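Local coordinates for uncharacterized protein, cytosolic disulfide reductase DsbM (Pseudomonas aeruginosa PAO1, PDB 5HFI) that probably acts as a cytosolic disulfide reductase of the thioredoxin superfamily and binds glutathione, at residues 157-160 with 161-164. Sequence-based numbering, arbitrary orientation.
Sequences SGEP and LRAH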
ATOM      1  N   SER A 157      -0.074 -12.563 -10.538  1.00 14.96           N
ATOM      2  CA  SER A 157      -0.388 -11.496 -11.481  1.00 18.11           C
ATOM      3  C   SER A 157      -1.605 -11.809 -12.336  1.00 22.02           C
ATOM      4  O   SER A 157      -2.231 -10.886 -12.868  1.00 25.20           O
ATOM      5  CB  SER A 157       0.815 -11.221 -12.388  1.00 21.11           C
ATOM      6  OG  SER A 157       1.917 -10.727 -11.646  1.00 22.52           O
ATOM      7  N   GLY A 158      -1.955 -13.079 -12.480  1.00 21.07           N
ATOM      8  CA  GLY A 158      -3.062 -13.430 -13.339  1.00 25.88           C
ATOM      9  C   GLY A 158      -4.404 -13.372 -12.646  1.00 26.46           C
ATOM     10  O   GLY A 158      -4.837 -12.321 -12.160  1.00 23.71           O
ATOM     11  N   GLU A 159      -5.065 -14.523 -12.595  1.00 27.39           N
ATOM     12  CA  GLU A 159      -6.425 -14.583 -12.074  1.00 32.82           C
ATOM     13  C   GLU A 159      -6.519 -14.303 -10.575  1.00 26.00           C
ATOM     14  O   GLU A 159      -7.548 -13.753 -10.148  1.00 24.73           O
ATOM     15  CB  GLU A 159      -7.017 -15.950 -12.437  1.00 40.15           C
ATOM     16  CG  GLU A 159      -7.553 -16.017 -13.864  1.00 52.19           C
ATOM     17  CD  GLU A 159      -8.720 -15.085 -14.122  1.00 60.18           C
ATOM     18  OE1 GLU A 159      -9.637 -15.019 -13.276  1.00 59.08           O
ATOM     19  OE2 GLU A 159      -8.710 -14.400 -15.163  1.00 64.95           O
ATOM     20  N   PRO A 160      -5.527 -14.645  -9.733  1.00 25.00           N
ATOM     21  CA  PRO A 160      -5.591 -14.190  -8.329  1.00 21.87           C
ATOM     22  C   PRO A 160      -5.706 -12.682  -8.176  1.00 17.17           C
ATOM     23  O   PRO A 160      -6.460 -12.209  -7.317  1.00 16.41           O
ATOM     24  CB  PRO A 160      -4.277 -14.717  -7.736  1.00 29.15           C
ATOM     25  CG  PRO A 160      -3.969 -15.920  -8.540  1.00 28.58           C
ATOM     26  CD  PRO A 160      -4.433 -15.617  -9.931  1.00 28.62           C
ATOM     27  N   LEU A 161      -4.974 -11.908  -8.981  1.00 14.35           N
ATOM     28  CA  LEU A 161      -5.010 -10.456  -8.836  1.00 16.01           C
ATOM     29  C   LEU A 161      -6.371  -9.884  -9.221  1.00 13.88           C
ATOM     30  O   LEU A 161      -6.896  -9.003  -8.531  1.00 12.42           O
ATOM     31  CB  LEU A 161      -3.909  -9.818  -9.679  1.00 16.37           C
ATOM     32  CG  LEU A 161      -3.816  -8.294  -9.599  1.00 17.69           C
ATOM     33  CD1 LEU A 161      -3.540  -7.845  -8.170  1.00 15.11           C
ATOM     34  CD2 LEU A 161      -2.733  -7.787 -10.537  1.00 19.97           C
ATOM     35  N   ARG A 162      -6.927 -10.404 -10.289  1.00 15.07           N
ATOM     36  CA  ARG A 162      -8.213  -9.980 -10.770  1.00 19.53           C
ATOM     37  C   ARG A 162      -9.280 -10.224  -9.724  1.00 15.95           C
ATOM     38  O   ARG A 162     -10.017  -9.377  -9.433  1.00 15.84           O
ATOM     39  CB  ARG A 162      -8.623 -10.715 -12.052  1.00 23.36           C
ATOM     40  CG  ARG A 162     -10.074 -10.552 -12.386  1.00 33.95           C
ATOM     41  CD  ARG A 162     -10.741 -11.845 -12.873  1.00 51.04           C
ATOM     42  NE  ARG A 162     -11.119 -12.831 -11.861  1.00 59.30           N
ATOM     43  CZ  ARG A 162     -12.191 -12.751 -11.070  1.00 59.07           C
ATOM     44  NH1 ARG A 162     -12.449 -13.703 -10.214  1.00 57.42           N
ATOM     45  NH2 ARG A 162     -12.997 -11.702 -11.104  1.00 57.07           N
ATOM     46  N   ALA A 163      -9.285 -11.385  -9.158  1.00 16.02           N
ATOM     47  CA  ALA A 163     -10.229 -11.753  -8.106  1.00 16.54           C
ATOM     48  C   ALA A 163     -10.016 -10.925  -6.844  1.00 15.74           C
ATOM     49  O   ALA A 163     -10.984 -10.595  -6.149  1.00 13.68           O
ATOM     50  CB  ALA A 163     -10.103 -13.243  -7.788  1.00 19.35           C
ATOM     51  N   HIS A 164      -8.762 -10.589  -6.532  1.00 13.56           N
ATOM     52  CA  HIS A 164      -8.476  -9.739  -5.380  1.00 11.60           C
ATOM     53  C   HIS A 164      -9.026  -8.332  -5.585  1.00 11.25           C
ATOM     54  O   HIS A 164      -9.637  -7.760  -4.673  1.00 11.68           O
ATOM     55  CB  HIS A 164      -6.966  -9.695  -5.133  1.00  9.83           C
ATOM     56  CG  HIS A 164      -6.571  -8.951  -3.893  1.00 14.65           C
ATOM     57  ND1 HIS A 164      -6.747  -9.469  -2.627  1.00 13.90           N
ATOM     58  CD2 HIS A 164      -5.992  -7.738  -3.725  1.00 17.24           C
ATOM     59  CE1 HIS A 164      -6.301  -8.604  -1.733  1.00 13.72           C
ATOM     60  NE2 HIS A 164      -5.838  -7.545  -2.373  1.00 13.06           N
TER
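E159 and R162, three residues apart at the start of helix 159-174, form a salt bridge on its exposed flank: OE1 of E159 lies 3.0 Å from NE of R162. The carboxylate meets NE on its syn side, but 31° out of its own plane, and the N-H...O angle of 131° leaves the bond bent. Carboxylate and guanidinium are turned only 20° apart. Bends at chi2 and chi3 fold the R162 chain back so that NE, rather than the far end of the guanidinium, faces the acid; CD comes along with it, 3.4 Å from the same OE1.

The backbone bonds show how the helix begins. G158 is the N-cap, and its carbonyl O receives two weak bonds, from N of L161 at 3.2 Å and from N of R162 at 3.4 Å. Regular helical bonding follows, A163 N to E159 O at 3.1 Å and H164 N to P160 O at 2.9 Å. P160, at the second helical position, fits this first turn, where a residue without an N-H costs no helical bond. In the DsbA-like fold this start comes just after helix 149-157, and S157 OG hydrogen-bonds back to F153 O.

CB of buried L161 rests against the carbonyl O of G158 (3.6 Å), while its side chain makes apolar contact with A96 and T99 of helix 96-109. H164 touches L103 of that helix, and its NE2 accepts a hydrogen bond from the backbone N of G42, at the end of edge strand 37-42.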